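Local coordinates for flavin-containing monooxygenase (Allium sativum, PDB 6WPU), which probably uses its bound FAD to oxygenate the sulfur of S-allyl-L-cysteine, turning the thioether into a sulfoxide, at residues 25-30 with 36-41; 31-36 with 345-350; 41-46 with 132-137. All blocks are in the same frame, centred on the assembly; numbering follows the deposited sequence.

Interaction 1 of 3, residues 25-30 with 36-41. With FAD (flavin-adenine dinucleotide), chain B.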
loop_
_atom_site.group_PDB
_atom_site.type_symbol
_atom_site.label_atom_id
_atom_site.label_comp_id
_atom_site.label_asym_id
_atom_site.label_seq_id
_atom_site.Cartn_x
_atom_site.Cartn_y
_atom_site.Cartn_z
ATOM N N VAL A 25 13.590 1.866 20.059
ATOM C CA VAL A 25 13.346 1.615 18.637
ATOM C C VAL A 25 12.700 2.829 17.979
ATOM O O VAL A 25 11.729 3.390 18.504
ATOM C CB VAL A 25 12.448 0.384 18.436
ATOM C CG1 VAL A 25 12.342 0.034 16.926
ATOM C CG2 VAL A 25 12.992 -0.792 19.256
ATOM N N ALA A 26 13.206 3.209 16.812
ATOM C CA ALA A 26 12.571 4.265 16.033
ATOM C C ALA A 26 11.542 3.661 15.087
ATOM O O ALA A 26 11.770 2.602 14.490
ATOM C CB ALA A 26 13.597 5.064 15.234
ATOM N N ILE A 27 10.407 4.344 14.959
ATOM C CA ILE A 27 9.381 4.010 13.982
ATOM C C ILE A 27 9.264 5.176 13.015
ATOM O O ILE A 27 8.994 6.314 13.429
ATOM C CB ILE A 27 8.035 3.703 14.644
ATOM C CG1 ILE A 27 8.193 2.491 15.555
ATOM C CG2 ILE A 27 6.952 3.445 13.580
ATOM C CD1 ILE A 27 7.148 2.424 16.561
ATOM N N ILE A 28 9.480 4.903 11.738
ATOM C CA ILE A 28 9.436 5.934 10.712
ATOM C C ILE A 28 8.096 5.802 10.007
ATOM O O ILE A 28 7.913 4.907 9.180
ATOM C CB ILE A 28 10.611 5.815 9.741
ATOM C CG1 ILE A 28 11.923 5.866 10.524
ATOM C CG2 ILE A 28 10.557 6.938 8.692
ATOM C CD1 ILE A 28 13.108 5.654 9.658
ATOM N N GLY A 29 7.163 6.683 10.356
ATOM C CA GLY A 29 5.847 6.813 9.738
ATOM C C GLY A 29 4.766 6.404 10.726
ATOM O O GLY A 29 4.942 5.467 11.513
ATOM N N ALA A 30 3.641 7.121 10.707
ATOM C CA ALA A 30 2.492 6.782 11.545
ATOM C C ALA A 30 1.228 6.601 10.708
ATOM O O ALA A 30 0.140 7.067 11.071
ATOM C CB ALA A 30 2.272 7.834 12.630
ATOM N N VAL A 36 0.454 0.219 14.164
ATOM C CA VAL A 36 0.404 -1.093 14.794
ATOM C C VAL A 36 1.805 -1.516 15.238
ATOM O O VAL A 36 1.958 -2.203 16.258
ATOM C CB VAL A 36 -0.284 -2.126 13.869
ATOM C CG1 VAL A 36 0.611 -2.561 12.690
ATOM C CG2 VAL A 36 -0.768 -3.331 14.686
ATOM N N THR A 37 2.845 -1.060 14.533
ATOM C CA THR A 37 4.209 -1.355 14.956
ATOM C C THR A 37 4.493 -0.748 16.326
ATOM O O THR A 37 5.104 -1.394 17.186
ATOM C CB THR A 37 5.222 -0.849 13.915
ATOM O OG1 THR A 37 5.051 -1.567 12.689
ATOM C CG2 THR A 37 6.663 -1.068 14.400
ATOM N N ALA A 38 4.036 0.489 16.548
ATOM C CA ALA A 38 4.203 1.123 17.850
ATOM C C ALA A 38 3.524 0.312 18.941
ATOM O O ALA A 38 4.088 0.117 20.025
ATOM C CB ALA A 38 3.644 2.544 17.818
ATOM N N ARG A 39 2.308 -0.172 18.670
ATOM C CA ARG A 39 1.596 -0.974 19.659
ATOM C C ARG A 39 2.349 -2.266 19.962
ATOM O O ARG A 39 2.569 -2.609 21.129
ATOM C CB ARG A 39 0.182 -1.279 19.174
ATOM C CG ARG A 39 -0.629 -2.122 20.153
ATOM C CD ARG A 39 -1.955 -2.533 19.519
ATOM N NE ARG A 39 -1.783 -3.687 18.641
ATOM C CZ ARG A 39 -2.781 -4.369 18.079
ATOM N NH1 ARG A 39 -4.048 -4.009 18.285
ATOM N NH2 ARG A 39 -2.505 -5.421 17.315
ATOM N N GLU A 40 2.789 -2.975 18.917
ATOM C CA GLU A 40 3.403 -4.283 19.125
ATOM C C GLU A 40 4.765 -4.170 19.802
ATOM O O GLU A 40 5.130 -5.043 20.589
ATOM C CB GLU A 40 3.518 -5.025 17.789
ATOM C CG GLU A 40 2.160 -5.371 17.176
ATOM C CD GLU A 40 1.313 -6.264 18.089
ATOM O OE1 GLU A 40 1.856 -7.259 18.618
ATOM O OE2 GLU A 40 0.115 -5.964 18.294
ATOM N N LEU A 41 5.526 -3.111 19.507
ATOM C CA LEU A 41 6.770 -2.882 20.229
ATOM C C LEU A 41 6.494 -2.595 21.703
ATOM O O LEU A 41 7.178 -3.130 22.580
ATOM C CB LEU A 41 7.557 -1.732 19.589
ATOM C CG LEU A 41 8.157 -2.033 18.210
ATOM C CD1 LEU A 41 8.647 -0.759 17.502
ATOM C CD2 LEU A 41 9.279 -3.031 18.350
HETATM P PA FAD B . 1.011 4.839 4.479
HETATM O O1A FAD B . -0.508 4.887 4.654
HETATM O O2A FAD B . 1.638 5.416 3.312
HETATM O O5B FAD B . 1.743 5.564 5.588
HETATM C C5B FAD B . 3.124 5.901 5.649
HETATM C C4B FAD B . 3.359 7.075 6.626
HETATM O O4B FAD B . 4.709 7.388 6.826
HETATM C C3B FAD B . 2.670 8.341 6.193
HETATM O O3B FAD B . 1.893 8.861 7.222
HETATM C C2B FAD B . 3.778 9.278 5.866
HETATM O O2B FAD B . 3.466 10.604 6.104
HETATM C C1B FAD B . 4.853 8.782 6.788
HETATM N N9A FAD B . 6.195 9.075 6.339
HETATM C C8A FAD B . 6.693 8.836 5.064
HETATM N N7A FAD B . 7.970 9.231 4.995
HETATM C C5A FAD B . 8.358 9.770 6.225
HETATM C C6A FAD B . 9.532 10.333 6.721
HETATM N N6A FAD B . 10.714 10.452 5.900
HETATM N N1A FAD B . 9.583 10.749 7.999
HETATM C C2A FAD B . 8.502 10.667 8.818
HETATM N N3A FAD B . 7.337 10.133 8.381
HETATM C C4A FAD B . 7.234 9.681 7.101
HETATM N N1 FAD B . -5.875 -1.439 1.966
HETATM C C2 FAD B . -7.073 -1.971 2.562
HETATM O O2 FAD B . -6.997 -2.741 3.670
HETATM N N3 FAD B . -8.297 -1.792 1.958
HETATM C C4 FAD B . -8.403 -1.029 0.814
HETATM O O4 FAD B . -9.597 -0.822 0.204
HETATM C C4X FAD B . -7.245 -0.271 0.303
HETATM N N5 FAD B . -7.413 0.678 -0.698
HETATM C C5X FAD B . -6.312 1.408 -1.133
HETATM C C6 FAD B . -6.479 2.356 -2.153
HETATM C C7 FAD B . -5.380 3.096 -2.576
HETATM C C7M FAD B . -5.568 4.103 -3.679
HETATM C C8 FAD B . -4.126 2.896 -2.001
HETATM C C8M FAD B . -2.925 3.669 -2.444
HETATM C C9 FAD B . -3.956 1.948 -0.987
HETATM C C9A FAD B . -5.045 1.206 -0.554
HETATM N N10 FAD B . -4.874 0.245 0.501
HETATM C C10 FAD B . -5.976 -0.499 0.945
HETATM C "C1'" FAD B . -3.541 0.002 1.076
HETATM C "C2'" FAD B . -2.973 0.978 2.085
HETATM O "O2'" FAD B . -1.730 1.362 1.664
HETATM C "C3'" FAD B . -2.818 0.188 3.364
HETATM O "O3'" FAD B . -4.118 0.029 3.783
HETATM C "C4'" FAD B . -2.026 0.872 4.473
HETATM O "O4'" FAD B . -2.525 2.152 4.609
HETATM C "C5'" FAD B . -0.502 0.891 4.317
HETATM O "O5'" FAD B . -0.116 1.869 5.239
HETATM P P FAD B . 1.337 2.372 5.624
HETATM O O1P FAD B . 1.421 2.801 7.138
HETATM O O2P FAD B . 2.303 1.235 5.103
HETATM O O3P FAD B . 1.644 3.476 4.444
#
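Val-25 and Ile-27 meet Thr-37, Ala-38 and Leu-41 where strand 25-28 and the helical segment 36-41 run almost antiparallel, their axes inclined at 163° and 9.4 Å apart at closest approach. The pair opens the beta-alpha-beta unit of a Rossmann-type dinucleotide fold and illustrates how its first helix is fitted onto the parallel sheet by apolar side chains. Ile-27 does most of the work. Its CG1 lies anti to the carbonyl carbon (chi1 -62°), and the extended second torsion (chi2 159°) carries CD1 out to the helix. There CD1 comes within 3.5 Å of Ala-38 CA, tighter than ordinary van der Waals contact, and touches the methyl of the same alanine as well. Leu-41 reaches back tip to tip, its CD1 3.6 Å from Ile-27 CD1. The same leucine methyl also meets Val-25 CG1 at 3.8 Å, the two side chains crossing at about a right angle, so one methyl bridges two successive helix-facing strand residues. Thr-37 slides past Ile-27 in the opposite sense, with its CG2 4.0 Å from Ile-27 CG1, while its hydroxyl bonds to the carbonyl of Ala-33 in the preceding turn. Beyond the strand the chain turns past the cofactor at Gly-29, where a side chain would collide with the adenosine ribose: Gly-29 CA sits only 3.2 Å from FAD O4B.

Interaction 2 of 3, residues 31-36 with 345-350. With FAD (flavin-adenine dinucleotide), chain B.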
loop_
_atom_site.group_PDB
_atom_site.type_symbol
_atom_site.label_atom_id
_atom_site.label_comp_id
_atom_site.label_asym_id
_atom_site.label_seq_id
_atom_site.Cartn_x
_atom_site.Cartn_y
_atom_site.Cartn_z
ATOM N N GLY A 31 1.356 5.934 9.555
ATOM C CA GLY A 31 0.212 5.332 8.902
ATOM C C GLY A 31 -0.170 4.069 9.649
ATOM O O GLY A 31 0.296 3.812 10.764
ATOM N N ALA A 32 -1.001 3.244 9.002
ATOM C CA ALA A 32 -1.442 2.010 9.640
ATOM C C ALA A 32 -0.260 1.141 10.064
ATOM O O ALA A 32 -0.285 0.540 11.143
ATOM C CB ALA A 32 -2.365 1.241 8.697
ATOM N N ALA A 33 0.774 1.045 9.224
ATOM C CA ALA A 33 1.926 0.210 9.560
ATOM C C ALA A 33 2.619 0.710 10.821
ATOM O O ALA A 33 2.847 -0.058 11.762
ATOM C CB ALA A 33 2.904 0.183 8.386
ATOM N N GLY A 34 2.964 2.003 10.856
ATOM C CA GLY A 34 3.619 2.567 12.029
ATOM C C GLY A 34 2.762 2.501 13.283
ATOM O O GLY A 34 3.266 2.235 14.377
ATOM N N LEU A 35 1.453 2.724 13.147
ATOM C CA LEU A 35 0.578 2.659 14.319
ATOM C C LEU A 35 0.619 1.280 14.961
ATOM O O LEU A 35 0.777 1.158 16.180
ATOM C CB LEU A 35 -0.861 3.018 13.941
ATOM C CG LEU A 35 -1.065 4.473 13.540
ATOM C CD1 LEU A 35 -2.424 4.642 12.891
ATOM C CD2 LEU A 35 -0.927 5.363 14.755
ATOM N N VAL A 36 0.454 0.219 14.164
ATOM C CA VAL A 36 0.404 -1.093 14.794
ATOM C C VAL A 36 1.805 -1.516 15.238
ATOM O O VAL A 36 1.958 -2.203 16.258
ATOM C CB VAL A 36 -0.284 -2.126 13.869
ATOM C CG1 VAL A 36 0.611 -2.561 12.690
ATOM C CG2 VAL A 36 -0.768 -3.331 14.686
ATOM N N PRO A 345 -3.758 -6.681 9.034
ATOM C CA PRO A 345 -3.284 -7.850 9.794
ATOM C C PRO A 345 -1.877 -8.283 9.411
ATOM O O PRO A 345 -1.138 -8.763 10.279
ATOM C CB PRO A 345 -4.326 -8.939 9.480
ATOM C CG PRO A 345 -4.985 -8.509 8.231
ATOM C CD PRO A 345 -4.929 -7.012 8.195
ATOM N N LEU A 346 -1.475 -8.126 8.143
ATOM C CA LEU A 346 -0.107 -8.473 7.758
ATOM C C LEU A 346 0.922 -7.615 8.506
ATOM O O LEU A 346 1.915 -8.133 9.028
ATOM C CB LEU A 346 0.061 -8.335 6.240
ATOM C CG LEU A 346 1.448 -8.740 5.731
ATOM C CD1 LEU A 346 1.359 -9.520 4.425
ATOM C CD2 LEU A 346 2.377 -7.519 5.582
ATOM N N CYS A 347 0.716 -6.291 8.541
ATOM C CA CYS A 347 1.633 -5.414 9.263
ATOM C C CYS A 347 1.616 -5.721 10.757
ATOM O O CYS A 347 2.653 -5.650 11.427
ATOM C CB CYS A 347 1.277 -3.944 9.017
ATOM S SG CYS A 347 1.528 -3.364 7.290
ATOM N N GLU A 348 0.442 -6.065 11.284
ATOM C CA GLU A 348 0.319 -6.454 12.683
ATOM C C GLU A 348 1.220 -7.639 12.991
ATOM O O GLU A 348 1.983 -7.626 13.970
ATOM C CB GLU A 348 -1.148 -6.784 12.982
ATOM C CG GLU A 348 -1.507 -7.161 14.435
ATOM C CD GLU A 348 -3.026 -7.397 14.592
ATOM O OE1 GLU A 348 -3.723 -7.531 13.548
ATOM O OE2 GLU A 348 -3.529 -7.438 15.740
ATOM N N LEU A 349 1.170 -8.665 12.141
ATOM C CA LEU A 349 1.941 -9.872 12.400
ATOM C C LEU A 349 3.427 -9.647 12.141
ATOM O O LEU A 349 4.273 -10.174 12.874
ATOM C CB LEU A 349 1.397 -11.017 11.562
ATOM C CG LEU A 349 0.013 -11.483 11.999
ATOM C CD1 LEU A 349 -0.608 -12.387 10.927
ATOM C CD2 LEU A 349 0.085 -12.211 13.359
ATOM N N GLN A 350 3.764 -8.851 11.126
ATOM C CA GLN A 350 5.163 -8.502 10.907
ATOM C C GLN A 350 5.758 -7.811 12.125
ATOM O O GLN A 350 6.878 -8.115 12.542
ATOM C CB GLN A 350 5.308 -7.599 9.689
ATOM C CG GLN A 350 5.135 -8.292 8.362
ATOM C CD GLN A 350 5.440 -7.354 7.218
ATOM O OE1 GLN A 350 5.149 -6.163 7.299
ATOM N NE2 GLN A 350 6.037 -7.879 6.151
HETATM P PA FAD B . 1.011 4.839 4.479
HETATM O O1A FAD B . -0.508 4.887 4.654
HETATM O O2A FAD B . 1.638 5.416 3.312
HETATM O O5B FAD B . 1.743 5.564 5.588
HETATM C C5B FAD B . 3.124 5.901 5.649
HETATM C C4B FAD B . 3.359 7.075 6.626
HETATM O O4B FAD B . 4.709 7.388 6.826
HETATM C C3B FAD B . 2.670 8.341 6.193
HETATM O O3B FAD B . 1.893 8.861 7.222
HETATM C C2B FAD B . 3.778 9.278 5.866
HETATM O O2B FAD B . 3.466 10.604 6.104
HETATM C C1B FAD B . 4.853 8.782 6.788
HETATM N N9A FAD B . 6.195 9.075 6.339
HETATM C C8A FAD B . 6.693 8.836 5.064
HETATM N N7A FAD B . 7.970 9.231 4.995
HETATM C C5A FAD B . 8.358 9.770 6.225
HETATM C C6A FAD B . 9.532 10.333 6.721
HETATM N N6A FAD B . 10.714 10.452 5.900
HETATM N N1A FAD B . 9.583 10.749 7.999
HETATM C C2A FAD B . 8.502 10.667 8.818
HETATM N N3A FAD B . 7.337 10.133 8.381
HETATM C C4A FAD B . 7.234 9.681 7.101
HETATM N N1 FAD B . -5.875 -1.439 1.966
HETATM C C2 FAD B . -7.073 -1.971 2.562
HETATM O O2 FAD B . -6.997 -2.741 3.670
HETATM N N3 FAD B . -8.297 -1.792 1.958
HETATM C C4 FAD B . -8.403 -1.029 0.814
HETATM O O4 FAD B . -9.597 -0.822 0.204
HETATM C C4X FAD B . -7.245 -0.271 0.303
HETATM N N5 FAD B . -7.413 0.678 -0.698
HETATM C C5X FAD B . -6.312 1.408 -1.133
HETATM C C6 FAD B . -6.479 2.356 -2.153
HETATM C C7 FAD B . -5.380 3.096 -2.576
HETATM C C7M FAD B . -5.568 4.103 -3.679
HETATM C C8 FAD B . -4.126 2.896 -2.001
HETATM C C8M FAD B . -2.925 3.669 -2.444
HETATM C C9 FAD B . -3.956 1.948 -0.987
HETATM C C9A FAD B . -5.045 1.206 -0.554
HETATM N N10 FAD B . -4.874 0.245 0.501
HETATM C C10 FAD B . -5.976 -0.499 0.945
HETATM C "C1'" FAD B . -3.541 0.002 1.076
HETATM C "C2'" FAD B . -2.973 0.978 2.085
HETATM O "O2'" FAD B . -1.730 1.362 1.664
HETATM C "C3'" FAD B . -2.818 0.188 3.364
HETATM O "O3'" FAD B . -4.118 0.029 3.783
HETATM C "C4'" FAD B . -2.026 0.872 4.473
HETATM O "O4'" FAD B . -2.525 2.152 4.609
HETATM C "C5'" FAD B . -0.502 0.891 4.317
HETATM O "O5'" FAD B . -0.116 1.869 5.239
HETATM P P FAD B . 1.337 2.372 5.624
HETATM O O1P FAD B . 1.421 2.801 7.138
HETATM O O2P FAD B . 2.303 1.235 5.103
HETATM O O3P FAD B . 1.644 3.476 4.444
#
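Val-36 packs against the peptide link from Cys-347 to Glu-348, and its two methyls take different parts of the neighbouring helix. CG1 stands between the backbone N and the carbonyl carbon (chi1 74°), which brings it against main-chain atoms, 3.8 Å from Glu-348 N, and against Cys-347 CB at 4.0 Å. CG2 instead packs on the aliphatic root of the glutamate, 3.9 Å from Glu-348 CB, the valine and glutamate side chains crossing at about a right angle. From there the extended Glu-348 chain leads its carboxylate away from the valine, to the amide of Leu-101 and to Arg-39, which satisfy this buried acid. One turn before Val-36, Ala-33 meets the thiol of the neighbouring helix, its CB 4.0 Å from Cys-347 SG. The axes of segments 32-36 and 345-350 come within 8.9 Å at a crossing angle of -39°, a closeness that the small Ala-33 and Cys-347 probably help to allow. Ala-33 also faces the cofactor: its CB lies 3.3 Å from FAD O1P, and its backbone N donates to FAD O1P at 2.8 Å with an N-H...O angle of 154°. Gly-31, at the N-cap, has no side chain to strike FAD O5B, so the pyrophosphate can settle at the helix start, where the helix dipole probably favours its negative charge. Gly-29, Gly-31 and Gly-34 fit the GxGxxG pattern of the Rossmann-type FAD site.

Interaction 3 of 3, residues 41-46 with 132-137. With SO4 (sulfate ion), chain C.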
loop_
_atom_site.group_PDB
_atom_site.type_symbol
_atom_site.label_atom_id
_atom_site.label_comp_id
_atom_site.label_asym_id
_atom_site.label_seq_id
_atom_site.Cartn_x
_atom_site.Cartn_y
_atom_site.Cartn_z
ATOM N N LEU A 41 5.526 -3.111 19.507
ATOM C CA LEU A 41 6.770 -2.882 20.229
ATOM C C LEU A 41 6.494 -2.595 21.703
ATOM O O LEU A 41 7.178 -3.130 22.580
ATOM C CB LEU A 41 7.557 -1.732 19.589
ATOM C CG LEU A 41 8.157 -2.033 18.210
ATOM C CD1 LEU A 41 8.647 -0.759 17.502
ATOM C CD2 LEU A 41 9.279 -3.031 18.350
ATOM N N ARG A 42 5.491 -1.756 21.991
ATOM C CA ARG A 42 5.159 -1.453 23.377
ATOM C C ARG A 42 4.709 -2.706 24.122
ATOM O O ARG A 42 5.111 -2.934 25.267
ATOM C CB ARG A 42 4.084 -0.361 23.433
ATOM C CG ARG A 42 3.766 0.129 24.869
ATOM C CD ARG A 42 2.500 -0.521 25.433
ATOM N NE ARG A 42 1.338 -0.263 24.584
ATOM C CZ ARG A 42 0.262 -1.044 24.534
ATOM N NH1 ARG A 42 0.205 -2.143 25.287
ATOM N NH2 ARG A 42 -0.751 -0.736 23.716
ATOM N N ARG A 43 3.885 -3.536 23.480
ATOM C CA ARG A 43 3.383 -4.738 24.137
ATOM C C ARG A 43 4.507 -5.676 24.534
ATOM O O ARG A 43 4.370 -6.430 25.499
ATOM C CB ARG A 43 2.417 -5.482 23.225
ATOM C CG ARG A 43 1.079 -4.843 23.094
ATOM C CD ARG A 43 0.249 -5.569 22.067
ATOM N NE ARG A 43 -1.152 -5.244 22.256
ATOM C CZ ARG A 43 -2.135 -5.646 21.467
ATOM N NH1 ARG A 43 -1.881 -6.388 20.393
ATOM N NH2 ARG A 43 -3.376 -5.290 21.757
ATOM N N GLU A 44 5.603 -5.670 23.790
ATOM C CA GLU A 44 6.726 -6.550 24.056
ATOM C C GLU A 44 7.759 -5.928 25.001
ATOM O O GLU A 44 8.786 -6.555 25.260
ATOM C CB GLU A 44 7.360 -6.953 22.717
ATOM C CG GLU A 44 8.326 -8.116 22.734
ATOM C CD GLU A 44 7.694 -9.449 23.101
ATOM O OE1 GLU A 44 6.447 -9.558 23.159
ATOM O OE2 GLU A 44 8.466 -10.401 23.322
ATOM N N GLY A 45 7.506 -4.724 25.533
ATOM C CA GLY A 45 8.379 -4.110 26.524
ATOM C C GLY A 45 9.370 -3.090 25.988
ATOM O O GLY A 45 10.141 -2.531 26.774
ATOM N N HIS A 46 9.376 -2.830 24.682
ATOM C CA HIS A 46 10.318 -1.884 24.096
ATOM C C HIS A 46 9.838 -0.449 24.272
ATOM O O HIS A 46 8.646 -0.185 24.406
ATOM C CB HIS A 46 10.510 -2.169 22.605
ATOM C CG HIS A 46 10.936 -3.573 22.320
ATOM N ND1 HIS A 46 12.113 -4.104 22.806
ATOM C CD2 HIS A 46 10.334 -4.563 21.623
ATOM C CE1 HIS A 46 12.221 -5.362 22.413
ATOM N NE2 HIS A 46 11.157 -5.663 21.688
ATOM N N ARG A 132 -6.071 5.806 19.522
ATOM C CA ARG A 132 -6.484 6.146 20.878
ATOM C C ARG A 132 -6.575 4.903 21.750
ATOM O O ARG A 132 -6.079 4.893 22.882
ATOM C CB ARG A 132 -7.826 6.884 20.867
ATOM C CG ARG A 132 -7.722 8.356 20.487
ATOM C CD ARG A 132 -9.060 9.091 20.620
ATOM N NE ARG A 132 -10.057 8.640 19.650
ATOM C CZ ARG A 132 -10.258 9.196 18.455
ATOM N NH1 ARG A 132 -9.526 10.235 18.069
ATOM N NH2 ARG A 132 -11.190 8.712 17.646
ATOM N N GLU A 133 -7.203 3.843 21.240
ATOM C CA GLU A 133 -7.473 2.676 22.079
ATOM C C GLU A 133 -6.187 2.087 22.645
ATOM O O GLU A 133 -6.150 1.649 23.802
ATOM C CB GLU A 133 -8.229 1.613 21.280
ATOM C CG GLU A 133 -8.469 0.325 22.057
ATOM C CD GLU A 133 -9.395 0.524 23.241
ATOM O OE1 GLU A 133 -10.310 1.370 23.145
ATOM O OE2 GLU A 133 -9.195 -0.153 24.273
ATOM N N PHE A 134 -5.120 2.076 21.852
ATOM C CA PHE A 134 -3.878 1.436 22.259
ATOM C C PHE A 134 -2.802 2.447 22.639
ATOM O O PHE A 134 -1.619 2.094 22.715
ATOM C CB PHE A 134 -3.428 0.481 21.151
ATOM C CG PHE A 134 -4.453 -0.605 20.870
ATOM C CD1 PHE A 134 -4.695 -1.606 21.805
ATOM C CD2 PHE A 134 -5.208 -0.590 19.710
ATOM C CE1 PHE A 134 -5.641 -2.586 21.570
ATOM C CE2 PHE A 134 -6.161 -1.566 19.464
ATOM C CZ PHE A 134 -6.382 -2.565 20.390
ATOM N N GLY A 135 -3.202 3.691 22.920
ATOM C CA GLY A 135 -2.304 4.699 23.456
ATOM C C GLY A 135 -1.154 5.070 22.553
ATOM O O GLY A 135 -0.132 5.562 23.039
ATOM N N VAL A 136 -1.287 4.847 21.247
ATOM C CA VAL A 136 -0.206 5.134 20.307
ATOM C C VAL A 136 -0.230 6.586 19.839
ATOM O O VAL A 136 0.819 7.232 19.776
ATOM C CB VAL A 136 -0.276 4.171 19.107
ATOM C CG1 VAL A 136 0.701 4.617 18.024
ATOM C CG2 VAL A 136 0.026 2.750 19.539
ATOM N N SER A 137 -1.415 7.110 19.505
ATOM C CA SER A 137 -1.522 8.437 18.891
ATOM C C SER A 137 -0.830 9.509 19.725
ATOM O O SER A 137 -0.095 10.356 19.197
ATOM C CB SER A 137 -2.992 8.815 18.708
ATOM O OG SER A 137 -3.633 8.010 17.749
HETATM S S SO4 C . -3.111 -3.508 25.086
HETATM O O1 SO4 C . -3.064 -2.058 24.900
HETATM O O2 SO4 C . -4.242 -4.072 24.358
HETATM O O3 SO4 C . -1.871 -4.121 24.640
HETATM O O4 SO4 C . -3.239 -3.784 26.513
HETATM O O HOH W 1 1.248 2.295 22.975
#
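A surface anion site occupied by sulfate, probably from the crystallisation liquor, brings Arg-42 and Arg-43 together beside Phe-134. It lies where the first helix of the Rossmann-type unit runs out, closed by a Schellman motif at Gly-45, beside the end of helix 120-133. Arg-42, bent at its second and third torsions, turns its guanidinium edge to both the protein and the anion. Its NH2 donates to Phe-134 O at 3.1 Å, coming from 29° off the carbonyl plane, and to sulfate O1 at 2.9 Å, while NH1 takes sulfate O3. Arg-43 is extended from CG to NE and grips the anion side-on: NE reaches sulfate O3 at 2.7 Å and NH2 reaches sulfate O2 at 3.0 Å, both bonds bent only to 163°. Sulfate O3 is therefore held by both arginines. The Phe-134 ring presents its edge to the sulfate, CE1 lying 3.5 Å from sulfate O2; Arg-43 NH2 comes equally near CE1 but obliquely. Glu-133 CG covers one face of the ring, which also makes a cation-pi contact with Arg-39. With an alanine in place of Phe-134, the sulfate and Arg-43 would probably lose their aromatic flank and Arg-39 its cation-pi partner. A water completes the link to the carbonyl, accepting from Arg-42 NE at 3.0 Å and donating to Phe-134 O at 2.9 Å.

Helix 32-43 is common to all three contacts, which sample it from cofactor to surface. Interactions 1 and 2 share Val-36 and have centres about 8 Å apart; both touch FAD, one at the adenosine ribose and the other at the pyrophosphate. They are tied directly by the salt bridge between Arg-39 NH2 and Glu-348 OE2, 2.8 Å long. Interaction 3, sharing Leu-41 with interaction 1, lies at the far end of the helix, its centre about 12 Å from that of interaction 2. Its Phe-134 packs onto the same Arg-39, with CG 3.4 Å from Arg-39 CD. The one helix thus links the buried FAD site to a solvent-facing edge of the fold.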